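Local coordinates for envelopment polyprotein (Bovine Schmallenberg virus BH80/Germany/2011, PDB 7A56), which probably drives fusion of viral and host membranes during entry, its Gc portion acting as a trimeric class II fusion protein, here in the postfusion conformation, at residues S77-I82 against I336-M341; F117-G122 against Y187-K192; N128-E133 against P144-W149. All blocks are in the same frame, centred on the assembly; numbering follows the deposited sequence.

Contact 1 of 3, residues S77-I82 against I336-M341; sequences SHIPAI and INYKIM
S77 and Y338 form an antiparallel hydrogen-bonded pair, joined in both directions, and I79 and I336 form a second; the bond from I336 N to I79 O is 2.8 Å long. Between them H78 faces N337 as a non-hydrogen-bonded pair, its CA lying 3.1 Å from I336 O in a CA-H...O contact.

Y338 CG sits between its backbone N and carbonyl carbon (chi1 54°). S77 O lies over one face of the ring, toward the rim, S77 CB comes 3.5 Å from Y338 OH, and I79 CG2 meets the ring edge at CE2. I79 and I336 run side by side, with CG2 of the first 3.8 Å from CB of the second. One water links H78 O to Y338 OH; on the face of H78 and N337, another links H78 ND1 to N337 OD1.

Further out, N337 ND2 bonds D229 of its own chain and S77 OG reaches M59 O, while H78 NE2 bonds D229 of the second subunit, placing the strand pair at a trimer interface. Strands 70-80 and 335-343 are adjacent inner members of a five-stranded antiparallel sheet, flanked by 61-67 and 226-231, and A87 and I89 of strand 86-92 pack on Y338.

Contact 2 of 3, residues F117-G122 against Y187-K192; sequences FLYETG and YKIYKK
The ring of Y119 lies over I189, and this pair gives the contact its apolar centre. I189 CB stands 3.8 Å from the ring centroid of Y119 and 19° off the ring normal, a CH-pi contact displaced toward the rim; I189 CG1 lies 3.6 Å from Y119 CE1. A chi1 of 58° sets Y119 CG between its own N and C. Past the ring, I189 CD1 also meets T121 CG2, at 4.0 Å.

On the opposite face of the sheet F117 and Y190 form a T-shaped pair, their centroids 5.8 Å apart and their planes at 77°. F117 turns its edge to the face of Y190, with CD1 over that face, and F117 CB rests 3.7 Å from Y190 CE2.

Between these two aromatic groupings the antiparallel pairing slips by one residue in a classic beta bulge: L118 and Y119 both face I189. The single acceptor I189 O takes two backbone bonds, a short one of 2.7 Å from L118 N and a longer one of 3.3 Å from Y119 N. The extra residue also directs L118 toward the neighbouring strand, where its CD1 touches both I189 CG2 and K191 CB.

Farther along the F117 face, E120 and K188 lie side by side, pointing the same way. Their salt bridge, E120 OE2 to K188 NZ at 3.5 Å, is long and weak as a hydrogen bond, but a water bonded to both atoms spans it. The buried polar end of Y119 is held differently, its OH bonding N255 O, and K191 NZ leaves the pair altogether to form a salt bridge with D256.

Contact 3 of 3, residues N128-E133 against P144-W149; sequences NAKHEE and PHQDGW
W149 presses the far corner of its six-membered ring against the strand at N128 and K130. W149 CH2 lies 3.8 Å from N128 CB. W149 CZ3 is 3.6 Å from N128 O, and the same W149 CZ3 is 3.8 Å from K130 CG. N128 O and K130 CG approach the indole obliquely, and the K130 side chain crosses that of W149 at about a right angle. These van der Waals contacts make up the larger, mostly apolar part.

The side of K130 and Q146 is more exposed and polar, though locally close. The K130 chain runs out extended beyond CG and crosses Q146, with K130 CE a tight 2.9 Å from Q146 OE1 and K130 NZ 3.1 Å from that oxygen. The same ammonium nitrogen stands 5.7 Å from the centroid of the W149 six-membered ring, so any cation-pi attraction is at most weak. Q146 OE1 itself lies over one face of the indole, near the rim, and W149 also packs on Q180 of strand 172-183.

W149 closes the bend that begins at Q146, with a 3.1 Å hydrogen bond from W149 N to Q146 O. With G148 third in the bend at a positive phi of 87°, this is a type II beta turn, set in the loop that leads from strand 98-134 into strand 150-158.

Overall arrangement
The three contacts are spread along an elongated subunit, with contact 2 between the others. Its centre is about 41 Å from that of contact 1 and about 26 Å from that of contact 3, while the centres of contacts 1 and 3 are about 67 Å apart, on opposite sides of the chain's centre. None touches another. Along the chain they are nested: contact 3 lies inside the loop closed by contact 2, and that inside the loop closed by contact 1. Contacts 2 and 3 share the long, bulged strand 98-134, which runs from contact 2 to contact 3; contact 1 belongs to a separate five-stranded sheet that meets neighbouring subunits. Such an elongated, largely beta build agrees with a class II fusion protein.

Contact 1 of 3, residues S77-I82 against I336-M341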
loop_
_atom_site.group_PDB
_atom_site.type_symbol
_atom_site.label_atom_id
_atom_site.label_comp_id
_atom_site.label_asym_id
_atom_site.label_seq_id
_atom_site.Cartn_x
_atom_site.Cartn_y
_atom_site.Cartn_z
ATOM N N SER A 77 -28.605 -10.872 -6.959
ATOM C CA SER A 77 -27.976 -9.617 -7.362
ATOM C C SER A 77 -26.764 -9.420 -6.448
ATOM O O SER A 77 -26.324 -10.349 -5.751
ATOM C CB SER A 77 -28.968 -8.450 -7.305
ATOM O OG SER A 77 -28.468 -7.298 -7.971
ATOM N N HIS A 78 -26.223 -8.208 -6.451
ATOM C CA HIS A 78 -25.046 -7.905 -5.634
ATOM C C HIS A 78 -25.053 -6.425 -5.296
ATOM O O HIS A 78 -25.657 -5.610 -6.011
ATOM C CB HIS A 78 -23.736 -8.252 -6.355
ATOM C CG HIS A 78 -23.692 -7.766 -7.775
ATOM N ND1 HIS A 78 -23.987 -8.580 -8.858
ATOM C CD2 HIS A 78 -23.454 -6.540 -8.290
ATOM C CE1 HIS A 78 -23.919 -7.877 -9.975
ATOM N NE2 HIS A 78 -23.597 -6.635 -9.662
ATOM N N ILE A 79 -24.301 -6.066 -4.241
ATOM C CA ILE A 79 -24.221 -4.695 -3.782
ATOM C C ILE A 79 -22.807 -4.452 -3.260
ATOM O O ILE A 79 -22.237 -5.354 -2.631
ATOM C CB ILE A 79 -25.258 -4.388 -2.673
ATOM C CG1 ILE A 79 -25.129 -2.961 -2.140
ATOM C CG2 ILE A 79 -25.198 -5.381 -1.511
ATOM C CD1 ILE A 79 -26.273 -2.570 -1.214
ATOM N N PRO A 80 -22.213 -3.284 -3.535
ATOM C CA PRO A 80 -20.858 -2.991 -3.004
ATOM C C PRO A 80 -20.816 -3.084 -1.500
ATOM O O PRO A 80 -21.739 -2.617 -0.823
ATOM C CB PRO A 80 -20.600 -1.547 -3.457
ATOM C CG PRO A 80 -21.431 -1.453 -4.768
ATOM C CD PRO A 80 -22.702 -2.224 -4.456
ATOM N N ALA A 81 -19.692 -3.606 -0.968
ATOM C CA ALA A 81 -19.516 -3.654 0.486
ATOM C C ALA A 81 -19.091 -2.253 0.907
ATOM O O ALA A 81 -17.904 -1.972 1.078
ATOM C CB ALA A 81 -18.492 -4.710 0.893
ATOM N N ILE A 82 -20.085 -1.354 1.031
ATOM C CA ILE A 82 -19.860 0.057 1.348
ATOM C C ILE A 82 -20.678 0.406 2.579
ATOM O O ILE A 82 -21.863 0.107 2.643
ATOM C CB ILE A 82 -20.217 0.987 0.164
ATOM C CG1 ILE A 82 -19.155 0.832 -0.916
ATOM C CG2 ILE A 82 -20.331 2.482 0.633
ATOM C CD1 ILE A 82 -19.465 1.578 -2.255
ATOM N N ILE A 336 -20.950 -7.736 -1.886
ATOM C CA ILE A 336 -21.884 -8.657 -1.242
ATOM C C ILE A 336 -22.806 -9.254 -2.311
ATOM O O ILE A 336 -23.577 -8.526 -2.956
ATOM C CB ILE A 336 -22.718 -7.962 -0.133
ATOM C CG1 ILE A 336 -21.825 -7.212 0.903
ATOM C CG2 ILE A 336 -23.680 -8.988 0.605
ATOM C CD1 ILE A 336 -20.852 -8.083 1.593
ATOM N N ASN A 337 -22.716 -10.574 -2.522
ATOM C CA ASN A 337 -23.673 -11.281 -3.377
ATOM C C ASN A 337 -24.834 -11.765 -2.535
ATOM O O ASN A 337 -24.648 -12.108 -1.359
ATOM C CB ASN A 337 -22.965 -12.451 -4.070
ATOM C CG ASN A 337 -21.860 -11.983 -4.953
ATOM O OD1 ASN A 337 -22.115 -11.326 -5.947
ATOM N ND2 ASN A 337 -20.613 -12.266 -4.588
ATOM N N TYR A 338 -26.045 -11.809 -3.134
ATOM C CA TYR A 338 -27.167 -12.324 -2.376
ATOM C C TYR A 338 -28.178 -12.967 -3.326
ATOM O O TYR A 338 -28.311 -12.566 -4.485
ATOM C CB TYR A 338 -27.886 -11.235 -1.563
ATOM C CG TYR A 338 -28.352 -9.993 -2.360
ATOM C CD1 TYR A 338 -29.614 -9.972 -2.951
ATOM C CD2 TYR A 338 -27.548 -8.860 -2.495
ATOM C CE1 TYR A 338 -30.077 -8.867 -3.644
ATOM C CE2 TYR A 338 -27.996 -7.702 -3.186
ATOM C CZ TYR A 338 -29.302 -7.747 -3.779
ATOM O OH TYR A 338 -29.812 -6.644 -4.449
ATOM N N LYS A 339 -28.890 -13.943 -2.783
ATOM C CA LYS A 339 -29.930 -14.674 -3.500
ATOM C C LYS A 339 -31.105 -14.888 -2.565
ATOM O O LYS A 339 -30.936 -15.303 -1.405
ATOM C CB LYS A 339 -29.361 -16.007 -4.037
ATOM C CG LYS A 339 -30.400 -16.859 -4.915
ATOM C CD LYS A 339 -29.871 -18.267 -5.076
ATOM C CE LYS A 339 -30.901 -19.162 -5.965
ATOM N NZ LYS A 339 -30.288 -20.510 -6.204
ATOM N N ILE A 340 -32.310 -14.604 -3.086
ATOM C CA ILE A 340 -33.564 -14.683 -2.333
ATOM C C ILE A 340 -34.512 -15.601 -3.112
ATOM O O ILE A 340 -34.674 -15.427 -4.328
ATOM C CB ILE A 340 -34.207 -13.290 -2.166
ATOM C CG1 ILE A 340 -33.309 -12.349 -1.328
ATOM C CG2 ILE A 340 -35.646 -13.402 -1.583
ATOM C CD1 ILE A 340 -33.582 -10.870 -1.714
ATOM N N MET A 341 -35.025 -16.630 -2.432
ATOM C CA MET A 341 -35.923 -17.658 -3.011
ATOM C C MET A 341 -37.038 -17.930 -2.015
ATOM O O MET A 341 -36.845 -18.707 -1.067
ATOM C CB MET A 341 -35.120 -18.922 -3.296
ATOM C CG MET A 341 -35.936 -20.085 -3.999
ATOM S SD MET A 341 -34.706 -21.113 -4.846
ATOM C CE MET A 341 -35.673 -21.682 -6.257
HETATM O O HOH W 1 -28.109 -4.707 -5.240
HETATM O O HOH W 2 -24.052 -11.192 -8.490
#

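Contact 2 of 3, residues F117-G122 against Y187-K192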
loop_
_atom_site.group_PDB
_atom_site.type_symbol
_atom_site.label_atom_id
_atom_site.label_comp_id
_atom_site.label_asym_id
_atom_site.label_seq_id
_atom_site.Cartn_x
_atom_site.Cartn_y
_atom_site.Cartn_z
ATOM N N PHE A 117 2.286 1.301 21.687
ATOM C CA PHE A 117 2.926 2.561 21.992
ATOM C C PHE A 117 4.433 2.422 21.817
ATOM O O PHE A 117 5.038 1.461 22.323
ATOM C CB PHE A 117 2.582 2.992 23.406
ATOM C CG PHE A 117 3.422 4.151 23.873
ATOM C CD1 PHE A 117 3.094 5.453 23.527
ATOM C CD2 PHE A 117 4.549 3.925 24.657
ATOM C CE1 PHE A 117 3.902 6.516 23.983
ATOM C CE2 PHE A 117 5.317 4.968 25.073
ATOM C CZ PHE A 117 4.968 6.252 24.752
ATOM N N LEU A 118 5.033 3.383 21.095
ATOM C CA LEU A 118 6.491 3.453 20.937
ATOM C C LEU A 118 7.158 4.511 21.818
ATOM O O LEU A 118 8.066 4.164 22.570
ATOM C CB LEU A 118 6.877 3.728 19.475
ATOM C CG LEU A 118 6.413 2.689 18.457
ATOM C CD1 LEU A 118 7.009 3.134 17.111
ATOM C CD2 LEU A 118 6.827 1.287 18.854
ATOM N N TYR A 119 6.735 5.779 21.740
ATOM C CA TYR A 119 7.455 6.803 22.502
ATOM C C TYR A 119 6.665 8.105 22.425
ATOM O O TYR A 119 5.782 8.264 21.582
ATOM C CB TYR A 119 8.880 7.000 21.949
ATOM C CG TYR A 119 8.896 7.405 20.469
ATOM C CD1 TYR A 119 8.619 8.732 20.098
ATOM C CD2 TYR A 119 9.243 6.475 19.465
ATOM C CE1 TYR A 119 8.676 9.131 18.805
ATOM C CE2 TYR A 119 9.265 6.845 18.138
ATOM C CZ TYR A 119 8.977 8.171 17.813
ATOM O OH TYR A 119 8.964 8.576 16.499
ATOM N N GLU A 120 7.034 9.058 23.270
ATOM C CA GLU A 120 6.586 10.438 23.166
ATOM C C GLU A 120 7.717 11.278 22.595
ATOM O O GLU A 120 8.892 10.967 22.807
ATOM C CB GLU A 120 6.207 11.020 24.532
ATOM C CG GLU A 120 4.910 10.623 25.075
ATOM C CD GLU A 120 4.681 11.204 26.466
ATOM O OE1 GLU A 120 5.514 10.943 27.379
ATOM O OE2 GLU A 120 3.675 11.934 26.639
ATOM N N THR A 121 7.355 12.365 21.895
ATOM C CA THR A 121 8.342 13.340 21.432
ATOM C C THR A 121 7.719 14.729 21.557
ATOM O O THR A 121 6.515 14.885 21.815
ATOM C CB THR A 121 8.866 13.039 19.980
ATOM O OG1 THR A 121 10.054 13.806 19.708
ATOM C CG2 THR A 121 7.803 13.351 18.844
ATOM N N GLY A 122 8.575 15.736 21.412
ATOM C CA GLY A 122 8.233 17.136 21.480
ATOM C C GLY A 122 9.535 17.927 21.453
ATOM O O GLY A 122 10.606 17.360 21.252
ATOM N N TYR A 187 3.546 14.697 21.210
ATOM C CA TYR A 187 2.916 13.648 20.396
ATOM C C TYR A 187 3.317 12.282 20.947
ATOM O O TYR A 187 4.442 12.109 21.442
ATOM C CB TYR A 187 3.346 13.711 18.911
ATOM C CG TYR A 187 2.972 14.957 18.128
ATOM C CD1 TYR A 187 3.689 16.154 18.285
ATOM C CD2 TYR A 187 1.925 14.920 17.175
ATOM C CE1 TYR A 187 3.369 17.278 17.538
ATOM C CE2 TYR A 187 1.597 16.047 16.428
ATOM C CZ TYR A 187 2.326 17.225 16.608
ATOM O OH TYR A 187 2.025 18.349 15.859
ATOM N N LYS A 188 2.386 11.311 20.857
ATOM C CA LYS A 188 2.638 9.906 21.187
ATOM C C LYS A 188 2.657 9.110 19.897
ATOM O O LYS A 188 1.741 9.223 19.092
ATOM C CB LYS A 188 1.578 9.314 22.120
ATOM C CG LYS A 188 1.298 10.175 23.360
ATOM C CD LYS A 188 0.443 9.409 24.389
ATOM C CE LYS A 188 0.631 9.976 25.814
ATOM N NZ LYS A 188 0.338 11.431 25.883
ATOM N N ILE A 189 3.676 8.289 19.728
ATOM C CA ILE A 189 3.925 7.569 18.495
ATOM C C ILE A 189 3.677 6.093 18.772
ATOM O O ILE A 189 4.116 5.556 19.823
ATOM C CB ILE A 189 5.341 7.838 17.936
ATOM C CG1 ILE A 189 5.427 9.214 17.224
ATOM C CG2 ILE A 189 5.702 6.745 16.900
ATOM C CD1 ILE A 189 5.115 10.475 18.028
ATOM N N TYR A 190 2.888 5.464 17.839
ATOM C CA TYR A 190 2.474 4.064 17.857
ATOM C C TYR A 190 2.835 3.358 16.555
ATOM O O TYR A 190 2.895 3.966 15.487
ATOM C CB TYR A 190 0.969 3.931 18.013
ATOM C CG TYR A 190 0.450 4.553 19.293
ATOM C CD1 TYR A 190 0.167 5.906 19.357
ATOM C CD2 TYR A 190 0.167 3.762 20.393
ATOM C CE1 TYR A 190 -0.325 6.482 20.536
ATOM C CE2 TYR A 190 -0.345 4.307 21.553
ATOM C CZ TYR A 190 -0.596 5.666 21.607
ATOM O OH TYR A 190 -1.144 6.208 22.748
ATOM N N LYS A 191 3.062 2.053 16.662
ATOM C CA LYS A 191 3.337 1.198 15.516
ATOM C C LYS A 191 2.213 0.158 15.369
ATOM O O LYS A 191 1.756 -0.411 16.372
ATOM C CB LYS A 191 4.665 0.485 15.702
ATOM C CG LYS A 191 5.159 -0.210 14.448
ATOM C CD LYS A 191 6.492 -0.898 14.771
ATOM C CE LYS A 191 7.152 -1.404 13.507
ATOM N NZ LYS A 191 8.558 -1.931 13.734
ATOM N N LYS A 192 1.873 -0.169 14.124
ATOM C CA LYS A 192 0.859 -1.233 13.857
ATOM C C LYS A 192 1.371 -2.571 14.395
ATOM O O LYS A 192 2.539 -2.928 14.179
ATOM C CB LYS A 192 0.609 -1.299 12.352
ATOM C CG LYS A 192 -0.505 -2.322 11.907
ATOM C CD LYS A 192 -1.045 -1.965 10.505
ATOM C CE LYS A 192 0.016 -2.150 9.464
ATOM N NZ LYS A 192 -0.321 -1.439 8.183
HETATM O O HOH W 3 2.025 13.230 24.838
#

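Contact 3 of 3, residues N128-E133 against P144-W149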
loop_
_atom_site.group_PDB
_atom_site.type_symbol
_atom_site.label_atom_id
_atom_site.label_comp_id
_atom_site.label_asym_id
_atom_site.label_seq_id
_atom_site.Cartn_x
_atom_site.Cartn_y
_atom_site.Cartn_z
ATOM N N ASN A 128 19.998 17.923 30.413
ATOM C CA ASN A 128 20.669 17.335 31.576
ATOM C C ASN A 128 22.120 17.056 31.206
ATOM O O ASN A 128 22.379 16.423 30.183
ATOM C CB ASN A 128 20.028 16.023 31.999
ATOM C CG ASN A 128 18.715 16.215 32.741
ATOM O OD1 ASN A 128 18.642 16.925 33.729
ATOM N ND2 ASN A 128 17.694 15.549 32.284
ATOM N N ALA A 129 23.063 17.504 32.042
ATOM C CA ALA A 129 24.493 17.427 31.709
ATOM C C ALA A 129 25.333 17.053 32.937
ATOM O O ALA A 129 24.998 17.384 34.077
ATOM C CB ALA A 129 25.050 18.767 31.129
ATOM N N LYS A 130 26.424 16.343 32.684
ATOM C CA LYS A 130 27.477 16.151 33.673
ATOM C C LYS A 130 28.813 16.486 33.025
ATOM O O LYS A 130 28.973 16.310 31.822
ATOM C CB LYS A 130 27.518 14.721 34.206
ATOM C CG LYS A 130 26.132 14.161 34.509
ATOM C CD LYS A 130 26.266 13.092 35.557
ATOM C CE LYS A 130 24.953 12.372 35.834
ATOM N NZ LYS A 130 25.285 11.185 36.672
ATOM N N HIS A 131 29.779 16.956 33.827
ATOM C CA HIS A 131 31.112 17.152 33.246
ATOM C C HIS A 131 32.165 17.077 34.333
ATOM O O HIS A 131 31.883 17.257 35.530
ATOM C CB HIS A 131 31.247 18.489 32.490
ATOM C CG HIS A 131 31.345 19.671 33.395
ATOM N ND1 HIS A 131 30.235 20.273 33.949
ATOM C CD2 HIS A 131 32.421 20.363 33.860
ATOM C CE1 HIS A 131 30.616 21.288 34.707
ATOM N NE2 HIS A 131 31.939 21.366 34.668
ATOM N N GLU A 132 33.394 16.788 33.903
ATOM C CA GLU A 132 34.562 16.811 34.775
ATOM C C GLU A 132 35.749 17.383 34.005
ATOM O O GLU A 132 35.764 17.422 32.774
ATOM C CB GLU A 132 34.953 15.418 35.271
ATOM C CG GLU A 132 33.812 14.530 35.655
ATOM C CD GLU A 132 33.614 14.407 37.142
ATOM O OE1 GLU A 132 32.847 13.493 37.545
ATOM O OE2 GLU A 132 34.200 15.223 37.902
ATOM N N GLU A 133 36.775 17.774 34.731
ATOM C CA GLU A 133 38.034 18.076 34.059
ATOM C C GLU A 133 39.171 17.457 34.841
ATOM O O GLU A 133 39.055 17.247 36.044
ATOM C CB GLU A 133 38.282 19.590 33.862
ATOM C CG GLU A 133 38.512 20.410 35.059
ATOM C CD GLU A 133 38.788 21.875 34.679
ATOM O OE1 GLU A 133 37.806 22.591 34.402
ATOM O OE2 GLU A 133 39.966 22.304 34.628
ATOM N N PRO A 144 33.279 8.479 30.383
ATOM C CA PRO A 144 32.214 7.867 31.197
ATOM C C PRO A 144 30.842 8.508 30.968
ATOM O O PRO A 144 30.698 9.730 30.844
ATOM C CB PRO A 144 32.704 8.076 32.634
ATOM C CG PRO A 144 33.639 9.150 32.568
ATOM C CD PRO A 144 34.310 9.091 31.222
ATOM N N HIS A 145 29.811 7.664 30.925
ATOM C CA HIS A 145 28.480 8.205 30.709
ATOM C C HIS A 145 27.431 7.164 31.084
ATOM O O HIS A 145 27.694 5.954 31.073
ATOM C CB HIS A 145 28.280 8.634 29.257
ATOM C CG HIS A 145 28.477 7.542 28.259
ATOM N ND1 HIS A 145 29.715 7.001 27.980
ATOM C CD2 HIS A 145 27.601 6.927 27.427
ATOM C CE1 HIS A 145 29.580 6.064 27.055
ATOM N NE2 HIS A 145 28.312 6.013 26.692
ATOM N N GLN A 146 26.251 7.661 31.425
ATOM C CA GLN A 146 25.072 6.803 31.537
ATOM C C GLN A 146 24.584 6.322 30.178
ATOM O O GLN A 146 24.781 6.947 29.129
ATOM C CB GLN A 146 23.959 7.553 32.250
ATOM C CG GLN A 146 24.345 7.916 33.683
ATOM C CD GLN A 146 23.593 9.126 34.204
ATOM O OE1 GLN A 146 24.034 10.256 34.019
ATOM N NE2 GLN A 146 22.447 8.894 34.847
ATOM N N ASP A 147 23.861 5.205 30.200
ATOM C CA ASP A 147 23.214 4.737 28.990
ATOM C C ASP A 147 22.236 5.769 28.460
ATOM O O ASP A 147 21.457 6.360 29.214
ATOM C CB ASP A 147 22.473 3.435 29.269
ATOM C CG ASP A 147 23.378 2.228 29.153
ATOM O OD1 ASP A 147 24.587 2.361 29.486
ATOM O OD2 ASP A 147 22.879 1.161 28.711
ATOM N N GLY A 148 22.280 5.991 27.155
ATOM C CA GLY A 148 21.403 6.946 26.514
ATOM C C GLY A 148 21.922 8.376 26.492
ATOM O O GLY A 148 21.334 9.220 25.820
ATOM N N TRP A 149 22.985 8.663 27.210
ATOM C CA TRP A 149 23.615 9.979 27.212
ATOM C C TRP A 149 24.691 10.013 26.133
ATOM O O TRP A 149 25.383 9.009 25.916
ATOM C CB TRP A 149 24.228 10.239 28.585
ATOM C CG TRP A 149 23.205 10.412 29.641
ATOM C CD1 TRP A 149 22.123 9.584 29.897
ATOM C CD2 TRP A 149 23.139 11.467 30.600
ATOM N NE1 TRP A 149 21.412 10.057 30.982
ATOM C CE2 TRP A 149 21.996 11.223 31.414
ATOM C CE3 TRP A 149 23.922 12.615 30.848
ATOM C CZ2 TRP A 149 21.625 12.073 32.453
ATOM C CZ3 TRP A 149 23.544 13.461 31.880
ATOM C CH2 TRP A 149 22.389 13.172 32.679
#